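Local coordinates for uncharacterized protein (Leptospirillum rubarum, PDB 3OMD) that is of unknown function but folds as a single all-helical chain of the DUF5069 family, with no beta strands, at residues F12-P16 / K27-K32; R19-H25 / F98-E103; A33-V37 / F65-K70; S56-L60 / Q85-S89. All blocks are in the same frame, centred on the assembly; numbering follows the deposited sequence. Where two conformers were deposited one is given.

Contact 1: residues F12-P16 / K27-K32; sequences FPRSP and KRVIDK
Arg14 meets Asp31 where the extended, proline-rich loop 12-16 of this all-helical DUF5069 fold lies against helix 26-38. The tight part is the carboxylate of Asp31. Its OD2 takes two bonds from one residue: Arg14 N at 2.9 Å, on the anti lone pair, and Arg14 NE at 3.0 Å, from the syn side and somewhat out of the carboxylate plane. Asp31 OD1 adds a weak bond from Arg14 NH2, so backbone and side chain of Arg14 are gripped together. A bend at chi3 (-64°) lays the guanidinium over Lys27, whose CB sits beneath the centre of one face. On the other side of the loop, the extended side chain of Arg28 runs between two proline rings, CG of Pro13 over one face of its guanidinium and CG of Pro16 over the other; a salt bridge to Glu141 holds the same group. A buried water bridges the backbone here, from Ser15 O to Arg28 N. The looser side is at Arg14 and Lys27, both partly exposed. Another water links Arg14 NH1 to Lys27 NZ, two cationic groups 4.4 Å apart at these atoms; the salt bridges from Arg14 to Asp75 and from Lys27 to Asp18 probably offset their repulsion. Arg28 NH1 reaches Arg14 O at 2.9 Å, nearly in its own guanidinium plane but well above the plane of the carbonyl.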
loop_
_atom_site.group_PDB
_atom_site.type_symbol
_atom_site.label_atom_id
_atom_site.label_comp_id
_atom_site.label_asym_id
_atom_site.label_seq_id
_atom_site.Cartn_x
_atom_site.Cartn_y
_atom_site.Cartn_z
ATOM N N PHE A 12 -0.299 4.662 11.350
ATOM C CA PHE A 12 0.302 4.261 10.061
ATOM C C PHE A 12 -0.728 3.421 9.314
ATOM O O PHE A 12 -1.455 2.618 9.928
ATOM C CB PHE A 12 1.510 3.331 10.300
ATOM C CG PHE A 12 2.606 3.949 11.132
ATOM C CD1 PHE A 12 3.136 5.203 10.814
ATOM C CD2 PHE A 12 3.103 3.251 12.224
ATOM C CE1 PHE A 12 4.184 5.749 11.624
ATOM C CE2 PHE A 12 4.123 3.798 13.039
ATOM C CZ PHE A 12 4.655 5.032 12.731
ATOM N N PRO A 13 -0.756 3.554 7.993
ATOM C CA PRO A 13 -1.541 2.572 7.233
ATOM C C PRO A 13 -0.881 1.198 7.366
ATOM O O PRO A 13 0.311 1.098 7.709
ATOM C CB PRO A 13 -1.479 3.096 5.795
ATOM C CG PRO A 13 -0.163 3.863 5.721
ATOM C CD PRO A 13 0.109 4.408 7.142
ATOM N N ARG A 14 -1.642 0.147 7.095
ATOM C CA ARG A 14 -1.139 -1.217 7.333
ATOM C C ARG A 14 0.020 -1.597 6.417
ATOM O O ARG A 14 0.265 -0.940 5.373
ATOM C CB ARG A 14 -2.309 -2.226 7.249
ATOM C CG ARG A 14 -3.168 -2.138 8.553
ATOM C CD ARG A 14 -4.464 -2.928 8.475
ATOM N NE ARG A 14 -5.343 -2.375 7.451
ATOM C CZ ARG A 14 -6.471 -2.976 7.065
ATOM N NH1 ARG A 14 -6.826 -4.138 7.601
ATOM N NH2 ARG A 14 -7.214 -2.433 6.117
ATOM N N SER A 15 0.722 -2.659 6.828
ATOM C CA SER A 15 1.927 -3.070 6.128
ATOM C C SER A 15 1.666 -3.398 4.667
ATOM O O SER A 15 0.662 -4.039 4.335
ATOM C CB SER A 15 2.499 -4.318 6.807
ATOM O OG SER A 15 3.616 -4.797 6.058
ATOM N N PRO A 16 2.612 -3.051 3.786
ATOM C CA PRO A 16 2.555 -3.496 2.375
ATOM C C PRO A 16 2.312 -4.998 2.254
ATOM O O PRO A 16 1.701 -5.432 1.275
ATOM C CB PRO A 16 3.981 -3.178 1.864
ATOM C CG PRO A 16 4.329 -1.893 2.618
ATOM C CD PRO A 16 3.785 -2.185 4.052
ATOM N N LYS A 27 -4.625 -3.903 1.864
ATOM C CA LYS A 27 -4.988 -3.320 3.187
ATOM C C LYS A 27 -4.461 -1.885 3.300
ATOM O O LYS A 27 -5.154 -1.010 3.820
ATOM C CB LYS A 27 -4.406 -4.166 4.320
ATOM C CG LYS A 27 -5.172 -5.492 4.531
ATOM C CD LYS A 27 -4.663 -6.168 5.793
ATOM C CE LYS A 27 -5.425 -7.463 6.046
ATOM N NZ LYS A 27 -4.987 -8.103 7.346
ATOM N N ARG A 28 -3.202 -1.682 2.873
ATOM C CA ARG A 28 -2.557 -0.388 3.004
ATOM C C ARG A 28 -3.332 0.686 2.221
ATOM O O ARG A 28 -3.557 1.802 2.717
ATOM C CB ARG A 28 -1.122 -0.499 2.467
ATOM C CG ARG A 28 -0.304 0.805 2.623
ATOM C CD ARG A 28 1.132 0.503 2.302
ATOM N NE ARG A 28 1.997 1.648 2.597
ATOM C CZ ARG A 28 2.491 1.922 3.803
ATOM N NH1 ARG A 28 2.260 1.111 4.833
ATOM N NH2 ARG A 28 3.264 3.003 3.963
ATOM N N VAL A 29 -3.720 0.360 0.991
ATOM C CA VAL A 29 -4.444 1.343 0.195
ATOM C C VAL A 29 -5.895 1.513 0.621
ATOM O O VAL A 29 -6.449 2.594 0.405
ATOM C CB VAL A 29 -4.265 1.064 -1.329
ATOM C CG1 VAL A 29 -5.128 -0.114 -1.819
ATOM C CG2 VAL A 29 -4.567 2.311 -2.130
ATOM N N ILE A 30 -6.521 0.471 1.178
ATOM C CA ILE A 30 -7.792 0.720 1.887
ATOM C C ILE A 30 -7.625 1.833 2.923
ATOM O O ILE A 30 -8.419 2.786 2.979
ATOM C CB ILE A 30 -8.328 -0.579 2.514
ATOM C CG1 ILE A 30 -8.819 -1.519 1.391
ATOM C CG2 ILE A 30 -9.488 -0.294 3.529
ATOM C CD1 ILE A 30 -9.070 -2.981 1.951
ATOM N N ASP A 31 -6.580 1.712 3.733
ATOM C CA ASP A 31 -6.382 2.694 4.806
ATOM C C ASP A 31 -6.129 4.076 4.231
ATOM O O ASP A 31 -6.669 5.064 4.723
ATOM C CB ASP A 31 -5.200 2.279 5.671
ATOM C CG ASP A 31 -5.472 1.024 6.482
ATOM O OD1 ASP A 31 -6.646 0.585 6.611
ATOM O OD2 ASP A 31 -4.492 0.429 7.009
ATOM N N LYS A 32 -5.307 4.132 3.188
ATOM C CA LYS A 32 -5.000 5.430 2.572
ATOM C C LYS A 32 -6.247 6.017 1.903
ATOM O O LYS A 32 -6.448 7.242 1.959
ATOM C CB LYS A 32 -3.869 5.303 1.531
ATOM C CG LYS A 32 -2.511 4.971 2.222
ATOM C CD LYS A 32 -1.396 4.580 1.239
ATOM C CE LYS A 32 -1.113 5.721 0.344
ATOM N NZ LYS A 32 -0.128 5.270 -0.750
HETATM O O HOH W 1 -5.833 -6.219 9.505
HETATM O O HOH W 2 -1.293 -3.859 2.297
#

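Contact 2: residues R19-H25 / F98-E103; sequences RLGGMDH and FNREYE
Asn99, on helix 92-104, reaches into the loop 19-25 and binds its backbone at two points. From CB, which lies 3.4 Å from Asp24 OD2, the side chain leads to CG, where the amide stacks on the Asp24 carboxylate with the planes 24° apart. The amide then divides its work: OD1 accepts from Asp24 N at 2.8 Å in an almost straight bond (171°), while ND2 donates to Gly22 O at 2.8 Å, in the plane of both groups. That carbonyl belongs to the type I' turn from Leu20 to Met23, whose two central glycines both have positive phi. ND2 also lies over the centre of the Arg19 guanidinium, a face contact between two donors and no bond. Arg19 spans two acids at its edge: NE bonds Asp24 OD1, and NH2 bonds Glu103 OE2 at 2.9 Å, with the acceptor in the guanidinium plane. Asp24 OD2 and Glu103 OE2 are only 2.5 Å apart, which suggests that one of the two acids holds a proton there; the arginine would ease the charge on both. Further along, Tyr102 OH and His25 ND1 share a hydrogen bond at the imidazole edge, 2.7 Å long, and His25 NE2 is hydrogen-bonded to Asp51 OD1. The loop is thus fixed to helix 92-104 just ahead of helix 26-38, at whose N-cap His25 stands, while Met23 and Phe98 both touch Phe58 of helix 50-58.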
loop_
_atom_site.group_PDB
_atom_site.type_symbol
_atom_site.label_atom_id
_atom_site.label_comp_id
_atom_site.label_asym_id
_atom_site.label_seq_id
_atom_site.Cartn_x
_atom_site.Cartn_y
_atom_site.Cartn_z
ATOM N N ARG A 19 -1.380 -9.226 4.032
ATOM C CA ARG A 19 -2.177 -9.534 2.822
ATOM C C ARG A 19 -3.680 -9.654 3.104
ATOM O O ARG A 19 -4.105 -10.031 4.220
ATOM C CB ARG A 19 -1.669 -10.819 2.171
ATOM C CG ARG A 19 -0.231 -10.672 1.642
ATOM C CD ARG A 19 0.295 -11.989 1.062
ATOM N NE ARG A 19 1.624 -11.777 0.481
ATOM C CZ ARG A 19 2.376 -12.766 0.028
ATOM N NH1 ARG A 19 1.935 -14.034 0.092
ATOM N NH2 ARG A 19 3.561 -12.509 -0.512
ATOM N N LEU A 20 -4.477 -9.359 2.072
ATOM C CA LEU A 20 -5.931 -9.515 2.137
ATOM C C LEU A 20 -6.291 -10.162 0.812
ATOM O O LEU A 20 -5.909 -9.680 -0.224
ATOM C CB LEU A 20 -6.610 -8.146 2.266
ATOM C CG LEU A 20 -8.159 -8.158 2.238
ATOM C CD1 LEU A 20 -8.763 -9.040 3.308
ATOM C CD2 LEU A 20 -8.672 -6.706 2.359
ATOM N N GLY A 21 -7.039 -11.266 0.856
ATOM C CA GLY A 21 -7.356 -11.975 -0.393
ATOM C C GLY A 21 -6.090 -12.457 -1.112
ATOM O O GLY A 21 -6.080 -12.599 -2.333
ATOM N N GLY A 22 -5.027 -12.655 -0.342
ATOM C CA GLY A 22 -3.741 -13.065 -0.893
ATOM C C GLY A 22 -2.915 -11.917 -1.467
ATOM O O GLY A 22 -1.757 -12.167 -1.873
HETATM N N MSE A 23 -3.462 -10.691 -1.475
HETATM C CA MSE A 23 -2.758 -9.588 -2.184
HETATM C C MSE A 23 -2.037 -8.654 -1.214
HETATM O O MSE A 23 -2.595 -8.225 -0.200
HETATM C CB MSE A 23 -3.685 -8.723 -3.021
HETATM C CG MSE A 23 -4.994 -9.230 -3.322
HETATM SE SE MSE A 23 -5.648 -7.800 -4.399
HETATM C CE MSE A 23 -3.891 -6.982 -4.693
ATOM N N ASP A 24 -0.814 -8.287 -1.588
ATOM C CA ASP A 24 -0.085 -7.163 -0.943
ATOM C C ASP A 24 -0.774 -5.847 -1.342
ATOM O O ASP A 24 -1.597 -5.797 -2.272
ATOM C CB ASP A 24 1.333 -7.098 -1.518
ATOM C CG ASP A 24 2.218 -8.203 -1.055
ATOM O OD1 ASP A 24 1.906 -8.931 -0.070
ATOM O OD2 ASP A 24 3.315 -8.394 -1.675
ATOM N N HIS A 25 -0.416 -4.791 -0.616
ATOM C CA HIS A 25 -0.854 -3.400 -0.825
ATOM C C HIS A 25 -2.326 -3.124 -0.528
ATOM O O HIS A 25 -2.670 -1.988 -0.169
ATOM C CB HIS A 25 -0.523 -2.871 -2.247
ATOM C CG HIS A 25 -0.372 -1.388 -2.270
ATOM N ND1 HIS A 25 0.647 -0.756 -1.589
ATOM C CD2 HIS A 25 -1.169 -0.404 -2.772
ATOM C CE1 HIS A 25 0.493 0.552 -1.705
ATOM N NE2 HIS A 25 -0.599 0.790 -2.416
ATOM N N PHE A 98 1.746 -10.208 -8.986
ATOM C CA PHE A 98 1.792 -8.840 -8.459
ATOM C C PHE A 98 2.674 -8.740 -7.225
ATOM O O PHE A 98 3.537 -7.874 -7.108
ATOM C CB PHE A 98 0.377 -8.291 -8.149
ATOM C CG PHE A 98 0.423 -6.973 -7.436
ATOM C CD1 PHE A 98 0.687 -5.795 -8.136
ATOM C CD2 PHE A 98 0.282 -6.917 -6.024
ATOM C CE1 PHE A 98 0.815 -4.554 -7.447
ATOM C CE2 PHE A 98 0.386 -5.687 -5.332
ATOM C CZ PHE A 98 0.670 -4.511 -6.053
ATOM N N ASN A 99 2.417 -9.633 -6.279
ATOM C CA ASN A 99 3.165 -9.608 -5.017
ATOM C C ASN A 99 4.644 -9.761 -5.239
ATOM O O ASN A 99 5.453 -9.115 -4.557
ATOM C CB ASN A 99 2.731 -10.752 -4.107
ATOM C CG ASN A 99 1.316 -10.575 -3.532
ATOM O OD1 ASN A 99 0.669 -9.514 -3.622
ATOM N ND2 ASN A 99 0.827 -11.661 -2.922
ATOM N N ARG A 100 5.028 -10.671 -6.142
ATOM C CA ARG A 100 6.467 -10.928 -6.324
ATOM C C ARG A 100 7.143 -9.671 -6.881
ATOM O O ARG A 100 8.234 -9.283 -6.415
ATOM C CB ARG A 100 6.653 -12.125 -7.275
ATOM C CG ARG A 100 8.090 -12.382 -7.665
ATOM C CD ARG A 100 8.138 -13.335 -8.881
ATOM N NE ARG A 100 9.519 -13.559 -9.323
ATOM C CZ ARG A 100 9.880 -14.345 -10.339
ATOM N NH1 ARG A 100 8.969 -15.032 -11.038
ATOM N NH2 ARG A 100 11.167 -14.489 -10.620
ATOM N N GLU A 101 6.486 -9.008 -7.837
ATOM C CA GLU A 101 7.085 -7.797 -8.399
ATOM C C GLU A 101 7.098 -6.662 -7.361
ATOM O O GLU A 101 8.095 -5.965 -7.203
ATOM C CB GLU A 101 6.369 -7.382 -9.697
ATOM C CG GLU A 101 7.021 -6.163 -10.321
ATOM C CD GLU A 101 6.564 -5.835 -11.723
ATOM O OE1 GLU A 101 5.735 -6.551 -12.295
ATOM O OE2 GLU A 101 7.092 -4.842 -12.270
ATOM N N TYR A 102 5.986 -6.489 -6.647
ATOM C CA TYR A 102 5.852 -5.441 -5.630
ATOM C C TYR A 102 6.919 -5.585 -4.556
ATOM O O TYR A 102 7.577 -4.598 -4.190
ATOM C CB TYR A 102 4.473 -5.633 -5.035
ATOM C CG TYR A 102 4.048 -4.731 -3.908
ATOM C CD1 TYR A 102 3.577 -3.418 -4.163
ATOM C CD2 TYR A 102 4.012 -5.191 -2.591
ATOM C CE1 TYR A 102 3.091 -2.599 -3.106
ATOM C CE2 TYR A 102 3.548 -4.393 -1.538
ATOM C CZ TYR A 102 3.091 -3.120 -1.810
ATOM O OH TYR A 102 2.614 -2.374 -0.784
ATOM N N GLU A 103 7.093 -6.811 -4.065
ATOM C CA GLU A 103 8.081 -7.050 -2.987
ATOM C C GLU A 103 9.527 -6.944 -3.506
ATOM O O GLU A 103 10.451 -6.786 -2.707
ATOM C CB GLU A 103 7.841 -8.414 -2.353
ATOM C CG GLU A 103 6.523 -8.437 -1.583
ATOM C CD GLU A 103 6.173 -9.774 -1.025
ATOM O OE1 GLU A 103 7.096 -10.623 -0.812
ATOM O OE2 GLU A 103 4.973 -10.013 -0.794
#

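Contact 3: residues A33-V37 / F65-K70; sequences ARAHV and FAEAVK
Val37 sets CG1 anti to its backbone N (chi1 166°) and directs both methyls at segment 65-70, CG1 onto Lys70 and CG2 onto Lys70 and Ala66, while Arg34, with a chain extended as far as NE, carries its guanidinium to the backbone at Val69. Lys70 completes the approach: its CB starts away from helix 26-38, but the straight chain beyond CG returns across Val37. Lys70 CE lies 3.3 Å from Val37 CG1 and nearly as close to CG2, tighter than ordinary van der Waals contact, and its NZ continues to a salt bridge with Glu67 OE1. CG2 of Val37 also rests against Ala66, near both its CB and its carbonyl oxygen. The short segments 33-37 and 65-69 cross almost perpendicularly (-88°), their helix axes 9.0 Å apart. Alanines sit at the crossing: Ala33 and Ala66 have the closest pair of CA atoms, 5.1 Å apart. Ala33 CB then touches the edge of the Phe65 ring, 3.8 Å from CE2, and approaches Val69 CG2; the Phe65 ring also meets Phe55 of helix 50-58 and touches Trp81 of helix 75-85. His36 CD2 leans on Ala66 CB at the more exposed margin, its ring stacked on Tyr46. At the other margin Arg34 NH1 donates to Val69 O at 2.8 Å, a bent bond (135°) entering from above the carbonyl plane, with Val69 CB over one face of the guanidinium. Arg34 NH2 is hydrogen-bonded to Arg72 O.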
loop_
_atom_site.group_PDB
_atom_site.type_symbol
_atom_site.label_atom_id
_atom_site.label_comp_id
_atom_site.label_asym_id
_atom_site.label_seq_id
_atom_site.Cartn_x
_atom_site.Cartn_y
_atom_site.Cartn_z
ATOM N N ALA A 33 -7.083 5.170 1.287
ATOM C CA ALA A 33 -8.320 5.659 0.706
ATOM C C ALA A 33 -9.230 6.253 1.758
ATOM O O ALA A 33 -9.852 7.289 1.549
ATOM C CB ALA A 33 -9.029 4.549 -0.046
ATOM N N ARG A 34 -9.317 5.595 2.906
ATOM C CA ARG A 34 -10.147 6.162 3.974
ATOM C C ARG A 34 -9.634 7.509 4.443
ATOM O O ARG A 34 -10.449 8.437 4.667
ATOM C CB ARG A 34 -10.266 5.182 5.131
ATOM C CG ARG A 34 -11.003 3.888 4.724
ATOM C CD ARG A 34 -11.362 3.000 5.951
ATOM N NE ARG A 34 -11.698 1.620 5.621
ATOM C CZ ARG A 34 -12.794 1.197 4.991
ATOM N NH1 ARG A 34 -13.783 2.032 4.641
ATOM N NH2 ARG A 34 -12.895 -0.106 4.730
ATOM N N ALA A 35 -8.313 7.631 4.595
ATOM C CA ALA A 35 -7.749 8.923 4.984
ATOM C C ALA A 35 -7.938 9.982 3.878
ATOM O O ALA A 35 -8.189 11.170 4.172
ATOM C CB ALA A 35 -6.280 8.738 5.336
ATOM N N HIS A 36 -7.817 9.559 2.624
ATOM C CA HIS A 36 -8.063 10.455 1.505
ATOM C C HIS A 36 -9.484 11.046 1.526
ATOM O O HIS A 36 -9.637 12.280 1.384
ATOM C CB HIS A 36 -7.804 9.679 0.234
ATOM C CG HIS A 36 -8.318 10.345 -0.997
ATOM N ND1 HIS A 36 -7.670 11.407 -1.589
ATOM C CD2 HIS A 36 -9.396 10.072 -1.775
ATOM C CE1 HIS A 36 -8.333 11.764 -2.678
ATOM N NE2 HIS A 36 -9.375 10.965 -2.820
ATOM N N VAL A 37 -10.493 10.185 1.721
ATOM C CA VAL A 37 -11.912 10.620 1.819
ATOM C C VAL A 37 -12.030 11.619 2.972
ATOM O O VAL A 37 -12.683 12.674 2.843
ATOM C CB VAL A 37 -12.877 9.380 2.044
ATOM C CG1 VAL A 37 -14.307 9.830 2.487
ATOM C CG2 VAL A 37 -12.919 8.560 0.708
ATOM N N PHE A 65 -12.503 3.359 -6.325
ATOM C CA PHE A 65 -12.084 2.632 -5.126
ATOM C C PHE A 65 -12.298 3.450 -3.857
ATOM O O PHE A 65 -12.850 2.917 -2.875
ATOM C CB PHE A 65 -10.623 2.218 -5.310
ATOM C CG PHE A 65 -10.060 1.419 -4.164
ATOM C CD1 PHE A 65 -10.155 0.038 -4.153
ATOM C CD2 PHE A 65 -9.409 2.052 -3.116
ATOM C CE1 PHE A 65 -9.599 -0.700 -3.113
ATOM C CE2 PHE A 65 -8.878 1.323 -2.051
ATOM C CZ PHE A 65 -8.971 -0.064 -2.048
ATOM N N ALA A 66 -11.935 4.743 -3.886
ATOM C CA ALA A 66 -12.122 5.577 -2.707
ATOM C C ALA A 66 -13.608 5.705 -2.398
ATOM O O ALA A 66 -13.983 5.694 -1.233
ATOM C CB ALA A 66 -11.458 6.976 -2.892
ATOM N N GLU A 67 -14.444 5.859 -3.420
ATOM C CA GLU A 67 -15.893 5.922 -3.181
ATOM C C GLU A 67 -16.433 4.614 -2.612
ATOM O O GLU A 67 -17.271 4.614 -1.693
ATOM C CB GLU A 67 -16.646 6.256 -4.472
ATOM C CG GLU A 67 -18.194 6.393 -4.267
ATOM C CD GLU A 67 -18.595 7.531 -3.318
ATOM O OE1 GLU A 67 -17.822 8.527 -3.230
ATOM O OE2 GLU A 67 -19.672 7.424 -2.654
ATOM N N ALA A 68 -15.911 3.497 -3.116
ATOM C CA ALA A 68 -16.403 2.199 -2.694
ATOM C C ALA A 68 -16.130 1.925 -1.223
ATOM O O ALA A 68 -16.973 1.302 -0.542
ATOM C CB ALA A 68 -15.785 1.080 -3.545
ATOM N N VAL A 69 -14.998 2.395 -0.702
ATOM C CA VAL A 69 -14.679 2.108 0.684
ATOM C C VAL A 69 -15.613 2.837 1.655
ATOM O O VAL A 69 -15.810 2.347 2.767
ATOM C CB VAL A 69 -13.192 2.352 1.045
ATOM C CG1 VAL A 69 -12.275 1.569 0.138
ATOM C CG2 VAL A 69 -12.873 3.820 1.092
ATOM N N LYS A 70 -16.261 3.914 1.200
ATOM C CA LYS A 70 -17.197 4.666 2.060
ATOM C C LYS A 70 -18.400 3.880 2.548
ATOM O O LYS A 70 -18.944 4.220 3.604
ATOM C CB LYS A 70 -17.715 5.930 1.365
ATOM C CG LYS A 70 -16.585 6.867 0.965
ATOM C CD LYS A 70 -17.187 8.126 0.305
ATOM C CE LYS A 70 -16.183 9.175 -0.154
ATOM N NZ LYS A 70 -16.813 10.383 -0.843
#

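Contact 4: residues S56-L60 / Q85-S89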
loop_
_atom_site.group_PDB
_atom_site.type_symbol
_atom_site.label_atom_id
_atom_site.label_comp_id
_atom_site.label_asym_id
_atom_site.label_seq_id
_atom_site.Cartn_x
_atom_site.Cartn_y
_atom_site.Cartn_z
ATOM N N SER A 56 -3.302 -0.013 -11.311
ATOM C CA SER A 56 -3.067 -0.351 -12.720
ATOM C C SER A 56 -3.089 -1.865 -12.909
ATOM O O SER A 56 -3.762 -2.383 -13.805
ATOM C CB SER A 56 -1.726 0.221 -13.219
ATOM O OG SER A 56 -1.518 -0.121 -14.581
ATOM N N PHE A 57 -2.400 -2.579 -12.022
ATOM C CA PHE A 57 -2.252 -4.033 -12.184
ATOM C C PHE A 57 -3.616 -4.715 -12.222
ATOM O O PHE A 57 -3.869 -5.593 -13.067
ATOM C CB PHE A 57 -1.405 -4.603 -11.051
ATOM C CG PHE A 57 -1.046 -6.054 -11.266
ATOM C CD1 PHE A 57 0.169 -6.397 -11.839
ATOM C CD2 PHE A 57 -1.946 -7.075 -10.907
ATOM C CE1 PHE A 57 0.481 -7.776 -12.063
ATOM C CE2 PHE A 57 -1.649 -8.423 -11.089
ATOM C CZ PHE A 57 -0.423 -8.773 -11.706
ATOM N N PHE A 58 -4.515 -4.258 -11.346
ATOM C CA PHE A 58 -5.812 -4.921 -11.186
ATOM C C PHE A 58 -6.924 -4.271 -11.979
ATOM O O PHE A 58 -8.040 -4.777 -12.005
ATOM C CB PHE A 58 -6.157 -5.093 -9.681
ATOM C CG PHE A 58 -5.227 -6.051 -8.990
ATOM C CD1 PHE A 58 -5.304 -7.424 -9.252
ATOM C CD2 PHE A 58 -4.251 -5.587 -8.130
ATOM C CE1 PHE A 58 -4.414 -8.330 -8.658
ATOM C CE2 PHE A 58 -3.358 -6.502 -7.516
ATOM C CZ PHE A 58 -3.445 -7.852 -7.799
ATOM N N GLY A 59 -6.604 -3.169 -12.663
ATOM C CA GLY A 59 -7.598 -2.465 -13.519
ATOM C C GLY A 59 -8.634 -1.729 -12.711
ATOM O O GLY A 59 -9.809 -1.683 -13.094
ATOM N N LEU A 60 -8.205 -1.147 -11.599
ATOM C CA LEU A 60 -9.095 -0.394 -10.726
ATOM C C LEU A 60 -8.927 1.101 -10.896
ATOM O O LEU A 60 -7.824 1.605 -11.114
ATOM C CB LEU A 60 -8.795 -0.733 -9.276
ATOM C CG LEU A 60 -8.957 -2.209 -8.862
ATOM C CD1 LEU A 60 -8.371 -2.474 -7.429
ATOM C CD2 LEU A 60 -10.412 -2.704 -8.980
ATOM N N GLN A 85 -14.818 -5.928 -9.452
ATOM C CA GLN A 85 -14.283 -4.978 -10.412
ATOM C C GLN A 85 -13.089 -5.475 -11.189
ATOM O O GLN A 85 -12.707 -4.843 -12.193
ATOM C CB GLN A 85 -13.875 -3.687 -9.687
ATOM C CG GLN A 85 -15.024 -2.980 -9.013
ATOM C CD GLN A 85 -15.943 -2.388 -10.040
ATOM O OE1 GLN A 85 -17.050 -2.855 -10.227
ATOM N NE2 GLN A 85 -15.459 -1.367 -10.750
ATOM N N SER A 86 -12.513 -6.597 -10.770
ATOM C CA SER A 86 -11.213 -7.047 -11.290
ATOM C C SER A 86 -11.142 -8.559 -11.453
ATOM O O SER A 86 -10.814 -9.306 -10.525
ATOM C CB SER A 86 -10.102 -6.605 -10.340
ATOM O OG SER A 86 -8.847 -7.057 -10.836
ATOM N N PRO A 87 -11.431 -9.044 -12.668
ATOM C CA PRO A 87 -11.235 -10.454 -12.931
ATOM C C PRO A 87 -9.796 -10.906 -12.607
ATOM O O PRO A 87 -9.592 -12.006 -12.093
ATOM C CB PRO A 87 -11.483 -10.542 -14.435
ATOM C CG PRO A 87 -12.533 -9.519 -14.647
ATOM C CD PRO A 87 -12.088 -8.357 -13.798
ATOM N N ARG A 88 -8.803 -10.049 -12.858
ATOM C CA ARG A 88 -7.397 -10.471 -12.631
ATOM C C ARG A 88 -7.188 -10.772 -11.138
ATOM O O ARG A 88 -6.439 -11.700 -10.782
ATOM C CB ARG A 88 -6.422 -9.408 -13.150
ATOM C CG ARG A 88 -4.987 -9.916 -13.251
ATOM C CD ARG A 88 -4.106 -8.835 -13.825
ATOM N NE ARG A 88 -2.785 -9.314 -14.223
ATOM C CZ ARG A 88 -1.807 -8.523 -14.625
ATOM N NH1 ARG A 88 -0.664 -9.081 -15.029
ATOM N NH2 ARG A 88 -1.959 -7.181 -14.612
ATOM N N SER A 89 -7.878 -10.010 -10.284
ATOM C CA SER A 89 -7.710 -10.207 -8.823
ATOM C C SER A 89 -8.291 -11.552 -8.334
ATOM O O SER A 89 -7.997 -11.976 -7.200
ATOM C CB SER A 89 -8.387 -9.077 -8.035
ATOM O OG SER A 89 -9.816 -9.209 -8.043
HETATM O O HOH W 3 -10.140 -5.158 -14.084
HETATM O O HOH W 4 -12.904 -2.133 -12.991
#
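Arg88 lays its guanidinium flat on the ring of Phe57, the planes 6° apart and the centres 3.5 Å apart. Its CZ stands over the ring face, 22° off the normal, which makes this a cation-pi contact as well as a stack. From that position NH2 also donates to Phe57 O at 2.9 Å, so a single residue offers both its ring and its carbonyl to the same arginine. The next carbonyl along is claimed by Ser86: OG, anti to its own backbone N (chi1 179°), donates to Phe58 O at 2.7 Å, in the carbonyl plane and on a lone pair. A water shared with Gln85 O is a further donor to Phe58 O, and a second water bridges Gly59 O and Gln85 O. Beside these polar links, Leu60 CD2 packs on Gln85 CB, and Phe58 CD1 touches Ser89 CB, 3.7 Å away.

Farther out, each side lies at a helix end. Gly59, at positive phi, closes helix 50-58 with a Schellman motif, and Ser86 follows the end of helix 75-85. Ser86 OG accepts from Ser89 N in an ST motif, while Ser89 OG donates back to Ser86 O; this pair closes the turn that includes Arg88. A salt bridge to Glu94 of helix 92-104 holds Arg88 NE. Chemically, the Phe57 and Phe58 carbonyls at the C-terminal end of helix 50-58, probably the negative end of its dipole, gain donors from Arg88 and Ser86, and the arginine's charge would probably be favoured there by the aromatic face, that helix end and Glu94 together.

How the contacts relate
From the N terminus, contact 1 closes first, a short loop folding 12-16 back onto the helix 26-38 that follows. Contact 2 opens inside that loop, at 19-25, and runs on to 98-103, so the two cross; they also touch, Pro16 O lying 2.9 Å from His25 N. Contacts 3 and 4 both nest within the long loop of contact 2 and cross each other, since 56-60 falls between the segments of contact 3. Helix 26-38 serves contacts 1 and 3, which meet where Ile30 packs on Phe65. Contact 3 brings in helix 62-69, and contact 4 joins helix 50-58 to the loop after helix 75-85. Phe98 rests on Phe57 and Phe58, coupling contacts 2 and 4.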